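Long-range contacts in alpha-galactosidase (Thermus thermophilus, PDB 6LCJ), which probably releases terminal alpha-galactosyl units from oligosaccharides by hydrolysis and assembles as a hexamer: residues A350-P361 against V397-Y405; L384-M394 against L420-T428. One frame throughout, in Å; residues are numbered along the deposited sequence.

In the fold
Strands 352-354 and 398-400 are the sixth and seventh strands, in chain order, of the parallel eight-stranded sheet of the TIM-barrel domain. From the N terminus, residues 350-361 come first, then 384-394, which carries the last part of helix 380-388, a short link and a 3-10 segment at 391-394. Contact 1 closes a loop of 35 residues when 397-405 returns beside 350-361; contact 2 closes another, of 25 residues, when helix 415-428 meets 384-394. The segments alternate, so the two loops cross. Their centres lie about 8 Å apart, and Arg390 and Gln421 probably hydrogen-bond to Val355 O and Val403 O, tying the helical layer to the strand ends.

Contact 1 (A350-P361 against V397-Y405); sequences ADGLRVGPDVAP and VHVDPDVVY
Asp402 lays its carboxylate over one face of the Arg354 guanidinium: the planes are 19° apart, and Asp402 OD2 sits 3.2 Å from Arg354 CZ. No N-H points at that oxygen, making this a salt bridge of charge alone. The same OD2 accepts from Val359 N at 3.0 Å, from above the carboxylate plane. Bends at chi2 and chi3 (-93° and -43°) fold the arginine back over Asp402, with Asp358 OD1 in its plane, 2.7 Å from Arg354 NH2. An alanine at Arg354 would remove this cation, and Asp358 OD1 and Asp402 OD2, 4.0 Å apart, would probably be left facing each other without a shared countercharge. Arg354 ends strand 352-354, and Asp402 follows strand 398-400, its parallel neighbour in the TIM barrel; Leu353 N to His398 O (2.8 Å) and Asp400 N to Leu353 O (2.9 Å) pair the two. Asp400 OD1 receives Asp402 N in an Asx turn that probably helps to position the stacked carboxylate. Water 1 joins Arg354 NE, Gly356 N and Asp400 O. Val399, on the same sheet face as Leu353, meets Val355 CG2 with its CG1 at 3.5 Å. Further out, Tyr167 of helix 166-169 packs against Arg354, Asp358 and Tyr405.

Contact 2 (L384-M394 against L420-T428); sequences LRSTLHRLWLM and LQEALAHFT
Leu424 pushes its forked end among Leu384, Thr387 and Leu388. Its CD1 makes the closer fit, 3.7 Å from both Leu384 CD2 and Thr387 CG2, while Leu424 CD2 leans on Leu388 CD2 at 4.1 Å. The Thr387 and Leu424 side chains run antiparallel alongside one another, methyl beside methyl; with its CG2 anti to the backbone N, Thr387 offers carbon to the leucine and turns OG1 to Ala383 O. Leu384 straddles the hollow one turn toward the N-terminal side of helix 415-428: its CD1 rests on Leu420 CB (3.9 Å), and its CD2 reaches the amide oxygen of Gln421, whose NE2 is held by Val403 O. Here helix 380-388, which leads to barrel strand 398-400, lies beside helix 415-428, which comes after that strand. The short axes run 23° apart and approach no closer than 11.5 Å, a separation filled by the leucine side chains and Thr387. On the C-terminal side of Leu424, the fork of Leu391 splits: CD1 meets Phe427 CE2 and CD2 meets Thr428 CG2 (3.6 Å). Met394 adds a Met-aromatic contact, SD lying 4.4 Å from the Phe427 ring centroid and 52° off its normal. A bend at chi3 (68°) carries Met394 CE past the ring to the backbone, 3.8 Å from Thr428 CA. Outside the two segments, Val399 touches Met394 and Thr428, while Phe466 packs on Leu388 and Leu391.

Contact 1 (A350-P361 against V397-Y405)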
loop_
_atom_site.group_PDB
_atom_site.type_symbol
_atom_site.label_atom_id
_atom_site.label_comp_id
_atom_site.label_asym_id
_atom_site.label_seq_id
_atom_site.Cartn_x
_atom_site.Cartn_y
_atom_site.Cartn_z
ATOM N N ALA E 350 14.037 -45.530 11.520
ATOM C CA ALA E 350 14.285 -45.210 12.920
ATOM C C ALA E 350 13.920 -46.382 13.823
ATOM O O ALA E 350 12.958 -47.109 13.567
ATOM C CB ALA E 350 13.486 -43.973 13.342
ATOM N N ASP E 351 14.698 -46.555 14.892
ATOM C CA ASP E 351 14.303 -47.418 16.000
ATOM C C ASP E 351 13.423 -46.665 16.987
ATOM O O ASP E 351 12.412 -47.197 17.457
ATOM C CB ASP E 351 15.536 -47.958 16.730
ATOM C CG ASP E 351 16.497 -48.667 15.798
ATOM O OD1 ASP E 351 16.141 -49.760 15.337
ATOM O OD2 ASP E 351 17.594 -48.123 15.512
ATOM N N GLY E 352 13.800 -45.432 17.299
ATOM C CA GLY E 352 12.980 -44.551 18.102
ATOM C C GLY E 352 12.741 -43.252 17.353
ATOM O O GLY E 352 13.609 -42.774 16.608
ATOM N N LEU E 353 11.545 -42.688 17.542
ATOM C CA LEU E 353 11.127 -41.487 16.830
ATOM C C LEU E 353 10.481 -40.514 17.808
ATOM O O LEU E 353 9.503 -40.861 18.475
ATOM C CB LEU E 353 10.164 -41.838 15.696
ATOM C CG LEU E 353 9.601 -40.683 14.871
ATOM C CD1 LEU E 353 10.678 -40.086 14.022
ATOM C CD2 LEU E 353 8.437 -41.134 13.992
ATOM N N ARG E 354 11.023 -39.305 17.893
ATOM C CA ARG E 354 10.374 -38.247 18.659
ATOM C C ARG E 354 9.126 -37.783 17.921
ATOM O O ARG E 354 9.165 -37.553 16.712
ATOM C CB ARG E 354 11.341 -37.087 18.883
ATOM C CG ARG E 354 12.446 -37.393 19.911
ATOM C CD ARG E 354 12.060 -36.943 21.322
ATOM N NE ARG E 354 11.445 -35.632 21.254
ATOM C CZ ARG E 354 12.107 -34.482 21.336
ATOM N NH1 ARG E 354 13.421 -34.461 21.549
ATOM N NH2 ARG E 354 11.444 -33.338 21.213
ATOM N N VAL E 355 8.007 -37.678 18.645
ATOM C CA VAL E 355 6.712 -37.346 18.058
ATOM C C VAL E 355 6.158 -36.020 18.557
ATOM O O VAL E 355 5.036 -35.660 18.198
ATOM C CB VAL E 355 5.676 -38.464 18.296
ATOM C CG1 VAL E 355 6.018 -39.700 17.495
ATOM C CG2 VAL E 355 5.606 -38.779 19.768
ATOM N N GLY E 356 6.896 -35.285 19.372
ATOM C CA GLY E 356 6.450 -33.980 19.788
ATOM C C GLY E 356 7.574 -32.982 19.983
ATOM O O GLY E 356 8.767 -33.323 20.005
ATOM N N PRO E 357 7.194 -31.711 20.131
ATOM C CA PRO E 357 8.139 -30.693 20.596
ATOM C C PRO E 357 8.919 -31.143 21.812
ATOM O O PRO E 357 8.495 -32.034 22.557
ATOM C CB PRO E 357 7.230 -29.510 20.947
ATOM C CG PRO E 357 6.011 -29.709 20.134
ATOM C CD PRO E 357 5.818 -31.188 20.026
ATOM N N ASP E 358 10.080 -30.535 22.003
ATOM C CA ASP E 358 10.845 -30.738 23.221
ATOM C C ASP E 358 9.981 -30.504 24.454
ATOM O O ASP E 358 9.204 -29.544 24.527
ATOM C CB ASP E 358 12.023 -29.771 23.255
ATOM C CG ASP E 358 13.094 -30.130 22.280
ATOM O OD1 ASP E 358 12.960 -31.171 21.574
ATOM O OD2 ASP E 358 14.080 -29.362 22.236
ATOM N N VAL E 359 10.146 -31.365 25.445
ATOM C CA VAL E 359 9.693 -30.986 26.771
ATOM C C VAL E 359 10.595 -29.859 27.250
ATOM O O VAL E 359 11.637 -29.566 26.659
ATOM C CB VAL E 359 9.704 -32.165 27.760
ATOM C CG1 VAL E 359 8.689 -33.221 27.332
ATOM C CG2 VAL E 359 11.111 -32.737 27.872
ATOM N N ALA E 360 10.184 -29.205 28.311
ATOM C CA ALA E 360 10.979 -28.170 28.950
ATOM C C ALA E 360 10.610 -28.217 30.417
ATOM O O ALA E 360 9.617 -28.860 30.788
ATOM C CB ALA E 360 10.698 -26.790 28.332
ATOM N N PRO E 361 11.393 -27.551 31.300
ATOM C CA PRO E 361 11.051 -27.547 32.726
ATOM C C PRO E 361 9.950 -26.539 33.070
ATOM O O PRO E 361 10.042 -25.800 34.049
ATOM C CB PRO E 361 12.387 -27.213 33.398
ATOM C CG PRO E 361 13.229 -26.550 32.357
ATOM C CD PRO E 361 12.555 -26.687 31.019
ATOM N N VAL E 397 7.292 -48.019 15.303
ATOM C CA VAL E 397 8.564 -47.531 15.804
ATOM C C VAL E 397 8.398 -47.329 17.300
ATOM O O VAL E 397 7.277 -47.209 17.792
ATOM C CB VAL E 397 8.958 -46.214 15.077
ATOM C CG1 VAL E 397 7.947 -45.122 15.363
ATOM C CG2 VAL E 397 10.364 -45.759 15.460
ATOM N N HIS E 398 9.509 -47.318 18.028
ATOM C CA HIS E 398 9.484 -46.872 19.410
ATOM C C HIS E 398 9.158 -45.386 19.448
ATOM O O HIS E 398 9.925 -44.557 18.942
ATOM C CB HIS E 398 10.820 -47.143 20.089
ATOM C CG HIS E 398 11.147 -48.596 20.178
ATOM N ND1 HIS E 398 12.428 -49.063 20.385
ATOM C CD2 HIS E 398 10.355 -49.691 20.055
ATOM C CE1 HIS E 398 12.406 -50.385 20.403
ATOM N NE2 HIS E 398 11.162 -50.789 20.211
ATOM N N VAL E 399 8.020 -45.053 20.050
ATOM C CA VAL E 399 7.542 -43.680 20.093
ATOM C C VAL E 399 8.140 -42.996 21.315
ATOM O O VAL E 399 7.889 -43.401 22.457
ATOM C CB VAL E 399 6.012 -43.640 20.119
ATOM C CG1 VAL E 399 5.535 -42.241 20.464
ATOM C CG2 VAL E 399 5.478 -44.101 18.776
ATOM N N ASP E 400 8.951 -41.971 21.073
ATOM C CA ASP E 400 9.620 -41.259 22.148
ATOM C C ASP E 400 8.817 -40.027 22.549
ATOM O O ASP E 400 8.699 -39.097 21.744
ATOM C CB ASP E 400 11.018 -40.863 21.703
ATOM C CG ASP E 400 11.805 -40.174 22.798
ATOM O OD1 ASP E 400 11.303 -40.119 23.956
ATOM O OD2 ASP E 400 12.939 -39.705 22.501
ATOM N N PRO E 401 8.271 -39.952 23.766
ATOM C CA PRO E 401 7.500 -38.764 24.160
ATOM C C PRO E 401 8.366 -37.655 24.730
ATOM O O PRO E 401 7.822 -36.622 25.142
ATOM C CB PRO E 401 6.540 -39.318 25.234
ATOM C CG PRO E 401 7.376 -40.363 25.930
ATOM C CD PRO E 401 8.405 -40.898 24.890
ATOM N N ASP E 402 9.688 -37.870 24.728
ATOM C CA ASP E 402 10.734 -37.047 25.336
ATOM C C ASP E 402 10.834 -37.344 26.831
ATOM O O ASP E 402 10.099 -38.190 27.350
ATOM C CB ASP E 402 10.535 -35.556 25.053
ATOM C CG ASP E 402 11.848 -34.845 24.873
ATOM O OD1 ASP E 402 12.877 -35.482 25.168
ATOM O OD2 ASP E 402 11.864 -33.660 24.466
ATOM N N VAL E 403 11.772 -36.701 27.527
ATOM C CA VAL E 403 12.164 -37.169 28.859
ATOM C C VAL E 403 11.077 -36.937 29.906
ATOM O O VAL E 403 10.122 -36.179 29.693
ATOM C CB VAL E 403 13.491 -36.520 29.307
ATOM C CG1 VAL E 403 14.534 -36.676 28.229
ATOM C CG2 VAL E 403 13.273 -35.054 29.660
ATOM N N VAL E 404 11.231 -37.607 31.043
ATOM C CA VAL E 404 10.351 -37.478 32.197
ATOM C C VAL E 404 11.120 -36.735 33.273
ATOM O O VAL E 404 12.280 -37.061 33.547
ATOM C CB VAL E 404 9.894 -38.854 32.714
ATOM C CG1 VAL E 404 8.823 -38.700 33.782
ATOM C CG2 VAL E 404 9.404 -39.710 31.572
ATOM N N TYR E 405 10.487 -35.743 33.878
ATOM C CA TYR E 405 11.081 -35.077 35.023
ATOM C C TYR E 405 10.618 -35.759 36.299
ATOM O O TYR E 405 9.455 -36.161 36.418
ATOM C CB TYR E 405 10.711 -33.591 35.064
ATOM C CG TYR E 405 11.272 -32.778 33.922
ATOM C CD1 TYR E 405 12.529 -32.194 34.002
ATOM C CD2 TYR E 405 10.533 -32.593 32.756
ATOM C CE1 TYR E 405 13.039 -31.447 32.939
ATOM C CE2 TYR E 405 11.025 -31.844 31.694
ATOM C CZ TYR E 405 12.271 -31.280 31.785
ATOM O OH TYR E 405 12.736 -30.532 30.732
HETATM O O HOH W 1 8.718 -36.573 21.447
HETATM O O HOH W 2 7.700 -34.432 23.041
#

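Contact 2 (L384-M394 against L420-T428)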
loop_
_atom_site.group_PDB
_atom_site.type_symbol
_atom_site.label_atom_id
_atom_site.label_comp_id
_atom_site.label_asym_id
_atom_site.label_seq_id
_atom_site.Cartn_x
_atom_site.Cartn_y
_atom_site.Cartn_z
ATOM N N LEU E 384 3.153 -32.697 25.068
ATOM C CA LEU E 384 2.052 -33.628 25.282
ATOM C C LEU E 384 1.046 -33.567 24.137
ATOM O O LEU E 384 0.561 -34.607 23.681
ATOM C CB LEU E 384 1.375 -33.338 26.623
ATOM C CG LEU E 384 2.139 -33.697 27.901
ATOM C CD1 LEU E 384 1.434 -33.074 29.084
ATOM C CD2 LEU E 384 2.288 -35.206 28.112
ATOM N N ARG E 385 0.748 -32.364 23.631
ATOM C CA ARG E 385 -0.335 -32.230 22.654
ATOM C C ARG E 385 -0.046 -33.006 21.372
ATOM O O ARG E 385 -0.933 -33.678 20.836
ATOM C CB ARG E 385 -0.602 -30.763 22.326
ATOM C CG ARG E 385 -1.710 -30.594 21.274
ATOM C CD ARG E 385 -2.303 -29.181 21.266
ATOM N NE ARG E 385 -1.245 -28.253 20.927
ATOM C CZ ARG E 385 -0.717 -27.371 21.766
ATOM N NH1 ARG E 385 -1.189 -27.253 23.007
ATOM N NH2 ARG E 385 0.292 -26.610 21.360
ATOM N N SER E 386 1.186 -32.921 20.855
ATOM C CA SER E 386 1.501 -33.584 19.593
ATOM C C SER E 386 1.729 -35.078 19.785
ATOM O O SER E 386 1.307 -35.885 18.949
ATOM C CB SER E 386 2.722 -32.932 18.942
ATOM O OG SER E 386 2.366 -31.685 18.359
ATOM N N THR E 387 2.410 -35.455 20.871
ATOM C CA THR E 387 2.631 -36.864 21.180
ATOM C C THR E 387 1.312 -37.617 21.307
ATOM O O THR E 387 1.140 -38.698 20.728
ATOM C CB THR E 387 3.432 -36.976 22.472
ATOM O OG1 THR E 387 4.723 -36.406 22.276
ATOM C CG2 THR E 387 3.557 -38.436 22.919
ATOM N N LEU E 388 0.361 -37.056 22.054
ATOM C CA LEU E 388 -0.922 -37.721 22.232
ATOM C C LEU E 388 -1.595 -38.066 20.907
ATOM O O LEU E 388 -2.363 -39.034 20.839
ATOM C CB LEU E 388 -1.852 -36.849 23.076
ATOM C CG LEU E 388 -1.634 -36.943 24.582
ATOM C CD1 LEU E 388 -2.235 -35.749 25.306
ATOM C CD2 LEU E 388 -2.199 -38.258 25.101
ATOM N N HIS E 389 -1.326 -37.309 19.842
ATOM C CA HIS E 389 -1.974 -37.566 18.560
ATOM C C HIS E 389 -1.103 -38.374 17.618
ATOM O O HIS E 389 -1.447 -38.522 16.441
ATOM C CB HIS E 389 -2.383 -36.262 17.884
ATOM C CG HIS E 389 -3.387 -35.477 18.660
ATOM N ND1 HIS E 389 -3.038 -34.657 19.712
ATOM C CD2 HIS E 389 -4.732 -35.402 18.551
ATOM C CE1 HIS E 389 -4.125 -34.097 20.210
ATOM N NE2 HIS E 389 -5.166 -34.532 19.523
ATOM N N ARG E 390 0.018 -38.899 18.102
ATOM C CA ARG E 390 0.880 -39.731 17.282
ATOM C C ARG E 390 1.142 -41.095 17.909
ATOM O O ARG E 390 2.050 -41.807 17.457
ATOM C CB ARG E 390 2.191 -38.991 16.997
ATOM C CG ARG E 390 2.027 -37.894 15.962
ATOM C CD ARG E 390 3.289 -37.071 15.803
ATOM N NE ARG E 390 3.270 -36.274 14.581
ATOM C CZ ARG E 390 3.925 -35.126 14.442
ATOM N NH1 ARG E 390 4.647 -34.660 15.455
ATOM N NH2 ARG E 390 3.870 -34.449 13.298
ATOM N N LEU E 391 0.364 -41.484 18.929
ATOM C CA LEU E 391 0.636 -42.744 19.616
ATOM C C LEU E 391 0.323 -43.955 18.745
ATOM O O LEU E 391 0.910 -45.017 18.970
ATOM C CB LEU E 391 -0.137 -42.806 20.927
ATOM C CG LEU E 391 0.312 -41.793 21.983
ATOM C CD1 LEU E 391 -0.613 -41.798 23.161
ATOM C CD2 LEU E 391 1.733 -42.103 22.430
ATOM N N TRP E 392 -0.537 -43.801 17.727
ATOM C CA TRP E 392 -0.810 -44.876 16.778
ATOM C C TRP E 392 0.446 -45.345 16.057
ATOM O O TRP E 392 0.446 -46.437 15.488
ATOM C CB TRP E 392 -1.864 -44.441 15.749
ATOM C CG TRP E 392 -1.634 -43.079 15.165
ATOM C CD1 TRP E 392 -1.932 -41.882 15.738
ATOM C CD2 TRP E 392 -1.048 -42.775 13.886
ATOM N NE1 TRP E 392 -1.558 -40.848 14.908
ATOM C CE2 TRP E 392 -1.020 -41.372 13.762
ATOM C CE3 TRP E 392 -0.546 -43.552 12.841
ATOM C CZ2 TRP E 392 -0.510 -40.735 12.641
ATOM C CZ3 TRP E 392 -0.045 -42.926 11.737
ATOM C CH2 TRP E 392 -0.024 -41.526 11.638
ATOM N N LEU E 393 1.519 -44.566 16.072
ATOM C CA LEU E 393 2.771 -45.015 15.474
ATOM C C LEU E 393 3.515 -46.049 16.309
ATOM O O LEU E 393 4.595 -46.477 15.894
ATOM C CB LEU E 393 3.691 -43.825 15.217
ATOM C CG LEU E 393 3.093 -42.975 14.113
ATOM C CD1 LEU E 393 3.749 -41.614 14.121
ATOM C CD2 LEU E 393 3.229 -43.684 12.770
ATOM N N MET E 394 2.991 -46.438 17.476
ATOM C CA MET E 394 3.638 -47.470 18.279
ATOM C C MET E 394 3.626 -48.814 17.571
ATOM O O MET E 394 4.353 -49.724 17.971
ATOM C CB MET E 394 2.951 -47.589 19.638
ATOM C CG MET E 394 3.354 -46.506 20.626
ATOM S SD MET E 394 2.322 -46.644 22.081
ATOM C CE MET E 394 2.912 -48.208 22.765
ATOM N N LEU E 420 1.599 -36.396 34.067
ATOM C CA LEU E 420 1.095 -36.583 32.706
ATOM C C LEU E 420 2.192 -37.087 31.771
ATOM O O LEU E 420 1.962 -37.987 30.952
ATOM C CB LEU E 420 0.520 -35.270 32.175
ATOM C CG LEU E 420 -0.590 -34.596 32.974
ATOM C CD1 LEU E 420 -0.963 -33.294 32.291
ATOM C CD2 LEU E 420 -1.782 -35.503 33.091
ATOM N N GLN E 421 3.388 -36.499 31.872
ATOM C CA GLN E 421 4.515 -36.945 31.071
ATOM C C GLN E 421 4.941 -38.355 31.463
ATOM O O GLN E 421 5.170 -39.204 30.597
ATOM C CB GLN E 421 5.663 -35.934 31.213
ATOM C CG GLN E 421 6.936 -36.199 30.390
ATOM C CD GLN E 421 6.699 -36.215 28.893
ATOM O OE1 GLN E 421 5.593 -35.939 28.420
ATOM N NE2 GLN E 421 7.756 -36.521 28.127
ATOM N N GLU E 422 5.028 -38.634 32.758
ATOM C CA GLU E 422 5.424 -39.971 33.192
ATOM C C GLU E 422 4.484 -41.045 32.647
ATOM O O GLU E 422 4.932 -42.128 32.247
ATOM C CB GLU E 422 5.474 -40.023 34.713
ATOM C CG GLU E 422 6.166 -41.243 35.250
ATOM C CD GLU E 422 5.828 -41.487 36.695
ATOM O OE1 GLU E 422 6.490 -40.874 37.555
ATOM O OE2 GLU E 422 4.904 -42.286 36.979
ATOM N N ALA E 423 3.177 -40.761 32.617
ATOM C CA ALA E 423 2.209 -41.750 32.143
ATOM C C ALA E 423 2.421 -42.089 30.669
ATOM O O ALA E 423 2.266 -43.248 30.266
ATOM C CB ALA E 423 0.789 -41.240 32.376
ATOM N N LEU E 424 2.772 -41.093 29.848
ATOM C CA LEU E 424 3.030 -41.368 28.435
ATOM C C LEU E 424 4.297 -42.195 28.230
ATOM O O LEU E 424 4.364 -42.980 27.279
ATOM C CB LEU E 424 3.115 -40.065 27.640
ATOM C CG LEU E 424 1.786 -39.355 27.359
ATOM C CD1 LEU E 424 1.956 -38.383 26.218
ATOM C CD2 LEU E 424 0.673 -40.337 27.065
ATOM N N ALA E 425 5.307 -42.045 29.094
ATOM C CA ALA E 425 6.454 -42.951 29.043
ATOM C C ALA E 425 6.044 -44.387 29.363
ATOM O O ALA E 425 6.498 -45.332 28.709
ATOM C CB ALA E 425 7.548 -42.489 30.006
ATOM N N HIS E 426 5.188 -44.578 30.366
ATOM C CA HIS E 426 4.700 -45.925 30.646
ATOM C C HIS E 426 3.930 -46.481 29.456
ATOM O O HIS E 426 4.131 -47.631 29.064
ATOM C CB HIS E 426 3.821 -45.929 31.891
ATOM C CG HIS E 426 4.576 -45.816 33.178
ATOM N ND1 HIS E 426 5.633 -46.640 33.494
ATOM C CD2 HIS E 426 4.405 -44.995 34.242
ATOM C CE1 HIS E 426 6.092 -46.322 34.690
ATOM N NE2 HIS E 426 5.362 -45.331 35.168
ATOM N N PHE E 427 3.064 -45.673 28.846
ATOM C CA PHE E 427 2.266 -46.173 27.731
ATOM C C PHE E 427 3.142 -46.555 26.535
ATOM O O PHE E 427 2.962 -47.614 25.933
ATOM C CB PHE E 427 1.226 -45.132 27.334
ATOM C CG PHE E 427 0.261 -45.611 26.288
ATOM C CD1 PHE E 427 -0.798 -46.436 26.626
ATOM C CD2 PHE E 427 0.410 -45.233 24.962
ATOM C CE1 PHE E 427 -1.697 -46.868 25.668
ATOM C CE2 PHE E 427 -0.489 -45.663 24.002
ATOM C CZ PHE E 427 -1.536 -46.488 24.358
ATOM N N THR E 428 4.083 -45.697 26.159
ATOM C CA THR E 428 4.946 -46.016 25.029
ATOM C C THR E 428 6.028 -47.020 25.395
ATOM O O THR E 428 6.572 -47.673 24.497
ATOM C CB THR E 428 5.629 -44.751 24.479
ATOM O OG1 THR E 428 6.432 -44.156 25.504
ATOM C CG2 THR E 428 4.612 -43.729 23.974
#